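Local coordinates for serine-threonine phosphatase 2C (Toxoplasma gondii, PDB 2I44), which binds calcium ions and probably removes phosphate groups from serine and threonine residues of other proteins, at residues Q86-T89 and E90-S94; S94-A98 and T99-E103. All coordinates share one frame; numbering follows the deposited sequence.

Contact 1 (Q86-T89 and E90-S94); sequences QEVT and EMLRS
Four consecutive i to i+4 backbone bonds join Gln86-Thr89 to Glu90-Ser94, from Glu90 N to Gln86 O (2.8 Å) through to Arg93 N to Thr89 O (3.1 Å). The first is the straighter of these two, with an N-H...O angle of 163° against 137° at Arg93, the residue where helical backbone angles end. Thr89 and Arg93 run side by side. The methyl CG2 of Thr89 sits over one face of the Arg93 guanidinium, offset toward its rim, and is 3.6 Å from Arg93 NE. The arginine chain, extended from CG to NE, brings the flat group alongside this methyl. This is the C-terminal end of helix 83-92, a surface helix of the PP2C fold. Here the Arg93 NH2 makes a weak hydrogen bond to Pro48 O. In the neighbouring i, i+4 pair, Val88 CG1 meets Leu92 CD1 at 4.0 Å, the two side chains pointing the same way. Val88 is buried and also touches Leu108 of helix 98-130. At Glu90, CG lies against Gln86 O, 2.9 Å away. The chain beyond CG is extended and runs back along the helix, leaving Glu90 OE2 3.5 Å from Gln86 O.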
ATOM      1  N   GLN A  86       2.123   1.657  21.549  1.00 26.61           N
ATOM      2  CA  GLN A  86       2.198   2.358  22.823  1.00 27.38           C
ATOM      3  C   GLN A  86       3.629   2.216  23.319  1.00 26.73           C
ATOM      4  O   GLN A  86       4.196   3.152  23.878  1.00 25.69           O
ATOM      5  CB  GLN A  86       1.235   1.739  23.839  1.00 30.19           C
ATOM      6  CG  GLN A  86      -0.200   1.622  23.319  1.00 34.75           C
ATOM      7  CD  GLN A  86      -1.140   0.966  24.317  1.00 37.94           C
ATOM      8  OE1 GLN A  86      -0.703   0.361  25.300  1.00 40.04           O
ATOM      9  NE2 GLN A  86      -2.442   1.071  24.061  1.00 37.81           N
ATOM     10  N   GLU A  87       4.215   1.042  23.097  1.00 26.88           N
ATOM     11  CA  GLU A  87       5.590   0.800  23.511  1.00 27.91           C
ATOM     12  C   GLU A  87       6.537   1.599  22.624  1.00 27.13           C
ATOM     13  O   GLU A  87       7.643   1.934  23.042  1.00 27.20           O
ATOM     14  CB  GLU A  87       5.938  -0.692  23.435  1.00 29.41           C
ATOM     15  CG  GLU A  87       4.904  -1.598  24.066  1.00 34.52           C
ATOM     16  CD  GLU A  87       5.470  -2.939  24.505  1.00 38.69           C
ATOM     17  OE1 GLU A  87       6.432  -3.436  23.871  1.00 39.02           O
ATOM     18  OE2 GLU A  87       4.940  -3.497  25.489  1.00 41.41           O
ATOM     19  N   VAL A  88       6.114   1.901  21.398  1.00 26.84           N
ATOM     20  CA  VAL A  88       6.965   2.697  20.518  1.00 26.67           C
ATOM     21  C   VAL A  88       6.954   4.130  21.035  1.00 26.36           C
ATOM     22  O   VAL A  88       7.983   4.804  21.070  1.00 27.09           O
ATOM     23  CB  VAL A  88       6.464   2.690  19.056  1.00 25.56           C
ATOM     24  CG1 VAL A  88       7.162   3.789  18.258  1.00 26.12           C
ATOM     25  CG2 VAL A  88       6.745   1.349  18.423  1.00 25.53           C
ATOM     26  N   THR A  89       5.779   4.586  21.446  1.00 25.49           N
ATOM     27  CA  THR A  89       5.636   5.930  21.965  1.00 26.64           C
ATOM     28  C   THR A  89       6.379   6.075  23.297  1.00 26.26           C
ATOM     29  O   THR A  89       7.100   7.046  23.501  1.00 25.35           O
ATOM     30  CB  THR A  89       4.146   6.290  22.150  1.00 26.73           C
ATOM     31  OG1 THR A  89       3.543   6.466  20.863  1.00 28.88           O
ATOM     32  CG2 THR A  89       3.989   7.583  22.942  1.00 29.61           C
ATOM     33  N   GLU A  90       6.212   5.105  24.192  1.00 27.30           N
ATOM     34  CA  GLU A  90       6.874   5.161  25.491  1.00 29.73           C
ATOM     35  C   GLU A  90       8.393   5.225  25.377  1.00 30.27           C
ATOM     36  O   GLU A  90       9.049   5.978  26.110  1.00 30.26           O
ATOM     37  CB  GLU A  90       6.488   3.948  26.334  1.00 33.20           C
ATOM     38  CG  GLU A  90       4.999   3.823  26.601  1.00 39.17           C
ATOM     39  CD  GLU A  90       4.677   2.657  27.518  1.00 44.85           C
ATOM     40  OE1 GLU A  90       5.101   2.703  28.698  1.00 46.97           O
ATOM     41  OE2 GLU A  90       4.009   1.699  27.057  1.00 47.00           O
HETATM   42  N   MSE A  91       8.952   4.437  24.459  1.00 31.01           N
HETATM   43  CA  MSE A  91      10.399   4.396  24.267  1.00 33.28           C
HETATM   44  C   MSE A  91      10.933   5.683  23.655  1.00 32.02           C
HETATM   45  O   MSE A  91      12.029   6.130  23.997  1.00 33.10           O
HETATM   46  CB  MSE A  91      10.785   3.213  23.387  1.00 36.16           C
HETATM   47  CG  MSE A  91      12.287   2.977  23.324  1.00 41.73           C
HETATM   48 SE   MSE A  91      12.727   1.443  22.248  1.00 52.14          SE
HETATM   49  CE  MSE A  91      12.114   0.061  23.453  1.00 44.20           C
ATOM     50  N   LEU A  92      10.170   6.278  22.747  1.00 31.21           N
ATOM     51  CA  LEU A  92      10.596   7.529  22.129  1.00 30.19           C
ATOM     52  C   LEU A  92      10.573   8.648  23.171  1.00 30.90           C
ATOM     53  O   LEU A  92      11.309   9.627  23.059  1.00 31.41           O
ATOM     54  CB  LEU A  92       9.682   7.892  20.947  1.00 27.99           C
ATOM     55  CG  LEU A  92       9.839   7.053  19.669  1.00 26.88           C
ATOM     56  CD1 LEU A  92       8.773   7.427  18.663  1.00 24.50           C
ATOM     57  CD2 LEU A  92      11.230   7.269  19.089  1.00 26.31           C
ATOM     58  N   ARG A  93       9.727   8.492  24.186  1.00 31.46           N
ATOM     59  CA  ARG A  93       9.603   9.490  25.246  1.00 32.12           C
ATOM     60  C   ARG A  93      10.431   9.143  26.483  1.00 34.19           C
ATOM     61  O   ARG A  93      10.312   9.803  27.519  1.00 34.24           O
ATOM     62  CB  ARG A  93       8.132   9.639  25.646  1.00 29.98           C
ATOM     63  CG  ARG A  93       7.272  10.249  24.557  1.00 29.08           C
ATOM     64  CD  ARG A  93       5.800  10.295  24.929  1.00 28.83           C
ATOM     65  NE  ARG A  93       5.019  10.884  23.846  1.00 30.17           N
ATOM     66  CZ  ARG A  93       3.697  11.036  23.863  1.00 32.69           C
ATOM     67  NH1 ARG A  93       2.990  10.640  24.917  1.00 32.31           N
ATOM     68  NH2 ARG A  93       3.083  11.588  22.822  1.00 31.58           N
ATOM     69  N   SER A  94      11.275   8.120  26.372  1.00 34.86           N
ATOM     70  CA  SER A  94      12.092   7.672  27.500  1.00 35.61           C
ATOM     71  C   SER A  94      13.552   8.094  27.407  1.00 36.09           C
ATOM     72  O   SER A  94      13.975   8.705  26.431  1.00 36.11           O
ATOM     73  CB  SER A  94      12.058   6.153  27.594  1.00 35.31           C
ATOM     74  OG  SER A  94      12.894   5.599  26.592  1.00 36.58           O
TER

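Contact 2 (S94-A98 and T99-E103); sequences SDVPA and TEVDE
Glu100 lies against Val96 and Pro97 where the loop after helix 83-92 enters helix 98-130. Pro97 is the N-cap residue of this helix, so the contact is a helix N-terminus within the PP2C fold. The Glu100 side chain can be followed outward from the backbone. Its CB is close to Pro97 O and lies 3.7 Å from Val96 CG1. CG passes the same methyl at 4.0 Å. CD then touches both partners from one side, meeting Val96 CG1 and Pro97 CD. At the tip the carboxylate oxygens part: OE2 stays near Val96 CG1 at 3.8 Å, while OE1 is 3.3 Å from Pro97 CD and also near Pro97 CG. Val96 and Glu100 cross at about a right angle, whereas Pro97 and Glu100 lie side by side. The carboxylate therefore meets carbon on both partners. Its place in the first turn, near the N-terminal end of the helix dipole, would probably favour its negative charge. Val96 also holds CG1 anti to its backbone N (chi1 180°), which brings that methyl to Val101 CG2 at 4.1 Å. Val101 is buried and touches Lys147 in a loop. The backbone closes the first turn with a bond from Val101 N to Pro97 O (2.9 Å). Asp102 N follows with a bond to Ala98 O at 3.0 Å.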
ATOM      1  N   SER A  94      11.275   8.120  26.372  1.00 34.86           N
ATOM      2  CA  SER A  94      12.092   7.672  27.500  1.00 35.61           C
ATOM      3  C   SER A  94      13.552   8.094  27.407  1.00 36.09           C
ATOM      4  O   SER A  94      13.975   8.705  26.431  1.00 36.11           O
ATOM      5  CB  SER A  94      12.058   6.153  27.594  1.00 35.31           C
ATOM      6  OG  SER A  94      12.894   5.599  26.592  1.00 36.58           O
ATOM      7  N   ASP A  95      14.314   7.743  28.441  1.00 37.36           N
ATOM      8  CA  ASP A  95      15.741   8.043  28.507  1.00 38.75           C
ATOM      9  C   ASP A  95      16.525   6.974  27.750  1.00 39.20           C
ATOM     10  O   ASP A  95      17.568   7.263  27.152  1.00 40.94           O
ATOM     11  CB  ASP A  95      16.215   8.087  29.962  1.00 39.66           C
ATOM     12  CG  ASP A  95      15.752   9.334  30.686  1.00 40.67           C
ATOM     13  OD1 ASP A  95      16.003  10.439  30.162  1.00 42.66           O
ATOM     14  OD2 ASP A  95      15.150   9.216  31.775  1.00 42.77           O
ATOM     15  N   VAL A  96      16.014   5.744  27.787  1.00 37.39           N
ATOM     16  CA  VAL A  96      16.629   4.606  27.106  1.00 35.84           C
ATOM     17  C   VAL A  96      17.733   5.023  26.133  1.00 35.17           C
ATOM     18  O   VAL A  96      17.521   5.869  25.263  1.00 35.13           O
ATOM     19  CB  VAL A  96      15.569   3.796  26.322  1.00 35.74           C
ATOM     20  CG1 VAL A  96      16.231   2.618  25.613  1.00 34.58           C
ATOM     21  CG2 VAL A  96      14.483   3.305  27.273  1.00 35.33           C
ATOM     22  N   PRO A  97      18.928   4.421  26.263  1.00 35.42           N
ATOM     23  CA  PRO A  97      20.073   4.732  25.398  1.00 35.28           C
ATOM     24  C   PRO A  97      19.732   4.640  23.910  1.00 35.33           C
ATOM     25  O   PRO A  97      19.003   3.738  23.489  1.00 34.14           O
ATOM     26  CB  PRO A  97      21.111   3.687  25.807  1.00 35.63           C
ATOM     27  CG  PRO A  97      20.749   3.380  27.240  1.00 36.50           C
ATOM     28  CD  PRO A  97      19.249   3.315  27.183  1.00 33.99           C
ATOM     29  N   ALA A  98      20.263   5.575  23.124  1.00 35.09           N
ATOM     30  CA  ALA A  98      20.026   5.596  21.681  1.00 36.31           C
ATOM     31  C   ALA A  98      20.314   4.219  21.076  1.00 35.83           C
ATOM     32  O   ALA A  98      19.427   3.579  20.517  1.00 36.57           O
ATOM     33  CB  ALA A  98      20.907   6.652  21.025  1.00 33.02           C
ATOM     34  N   THR A  99      21.556   3.768  21.195  1.00 36.12           N
ATOM     35  CA  THR A  99      21.948   2.466  20.671  1.00 36.15           C
ATOM     36  C   THR A  99      20.857   1.432  20.942  1.00 35.92           C
ATOM     37  O   THR A  99      20.565   0.574  20.101  1.00 36.15           O
ATOM     38  CB  THR A  99      23.265   1.996  21.326  1.00 36.70           C
ATOM     39  OG1 THR A  99      24.348   2.800  20.840  1.00 39.09           O
ATOM     40  CG2 THR A  99      23.537   0.528  21.020  1.00 37.68           C
ATOM     41  N   GLU A 100      20.253   1.534  22.120  1.00 35.31           N
ATOM     42  CA  GLU A 100      19.213   0.604  22.540  1.00 35.43           C
ATOM     43  C   GLU A 100      17.916   0.829  21.766  1.00 33.99           C
ATOM     44  O   GLU A 100      17.243  -0.127  21.375  1.00 33.41           O
ATOM     45  CB  GLU A 100      18.969   0.759  24.038  1.00 35.51           C
ATOM     46  CG  GLU A 100      18.539  -0.518  24.722  1.00 38.35           C
ATOM     47  CD  GLU A 100      18.503  -0.375  26.232  1.00 41.95           C
ATOM     48  OE1 GLU A 100      19.521   0.074  26.806  1.00 42.65           O
ATOM     49  OE2 GLU A 100      17.464  -0.711  26.844  1.00 42.51           O
ATOM     50  N   VAL A 101      17.567   2.092  21.553  1.00 33.68           N
ATOM     51  CA  VAL A 101      16.364   2.425  20.806  1.00 33.11           C
ATOM     52  C   VAL A 101      16.507   1.801  19.428  1.00 33.77           C
ATOM     53  O   VAL A 101      15.761   0.893  19.061  1.00 34.57           O
ATOM     54  CB  VAL A 101      16.205   3.948  20.640  1.00 31.38           C
ATOM     55  CG1 VAL A 101      15.064   4.248  19.672  1.00 31.07           C
ATOM     56  CG2 VAL A 101      15.926   4.591  21.984  1.00 29.65           C
ATOM     57  N   ASP A 102      17.491   2.287  18.681  1.00 34.65           N
ATOM     58  CA  ASP A 102      17.757   1.801  17.334  1.00 34.96           C
ATOM     59  C   ASP A 102      17.850   0.289  17.237  1.00 35.10           C
ATOM     60  O   ASP A 102      17.745  -0.276  16.153  1.00 36.37           O
ATOM     61  CB  ASP A 102      19.041   2.433  16.801  1.00 34.10           C
ATOM     62  CG  ASP A 102      18.839   3.868  16.377  1.00 35.18           C
ATOM     63  OD1 ASP A 102      18.016   4.566  17.005  1.00 33.65           O
ATOM     64  OD2 ASP A 102      19.508   4.302  15.418  1.00 37.64           O
ATOM     65  N   GLU A 103      18.036  -0.375  18.371  1.00 35.55           N
ATOM     66  CA  GLU A 103      18.135  -1.821  18.360  1.00 33.84           C
ATOM     67  C   GLU A 103      16.795  -2.498  18.591  1.00 33.03           C
ATOM     68  O   GLU A 103      16.549  -3.589  18.081  1.00 32.79           O
ATOM     69  CB  GLU A 103      19.137  -2.281  19.416  1.00 36.86           C
ATOM     70  CG  GLU A 103      19.285  -3.785  19.503  1.00 39.98           C
ATOM     71  CD  GLU A 103      20.524  -4.197  20.273  1.00 44.16           C
ATOM     72  OE1 GLU A 103      20.723  -3.687  21.400  1.00 46.42           O
ATOM     73  OE2 GLU A 103      21.300  -5.030  19.751  1.00 45.43           O
TER

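How the contacts relate
Both contacts are local and lie at the surface, away from the calcium sites. Contact 1 covers the end of helix 83-92 and contact 2 the start of helix 98-130, with Ser94 shared in the connection between them. Their centres are about 10 Å apart. The two helices meet directly: the selenium of Met91, a selenomethionine, packs 4.0 Å from Val101 CA. Each contact has one buried valine, Val88 in contact 1 and Val101 in contact 2. The chemistry differs with the helix end. At the C-terminal end a cationic group packs on a methyl, whereas at the N-terminal end an anionic side chain crosses a valine and runs beside a proline ring.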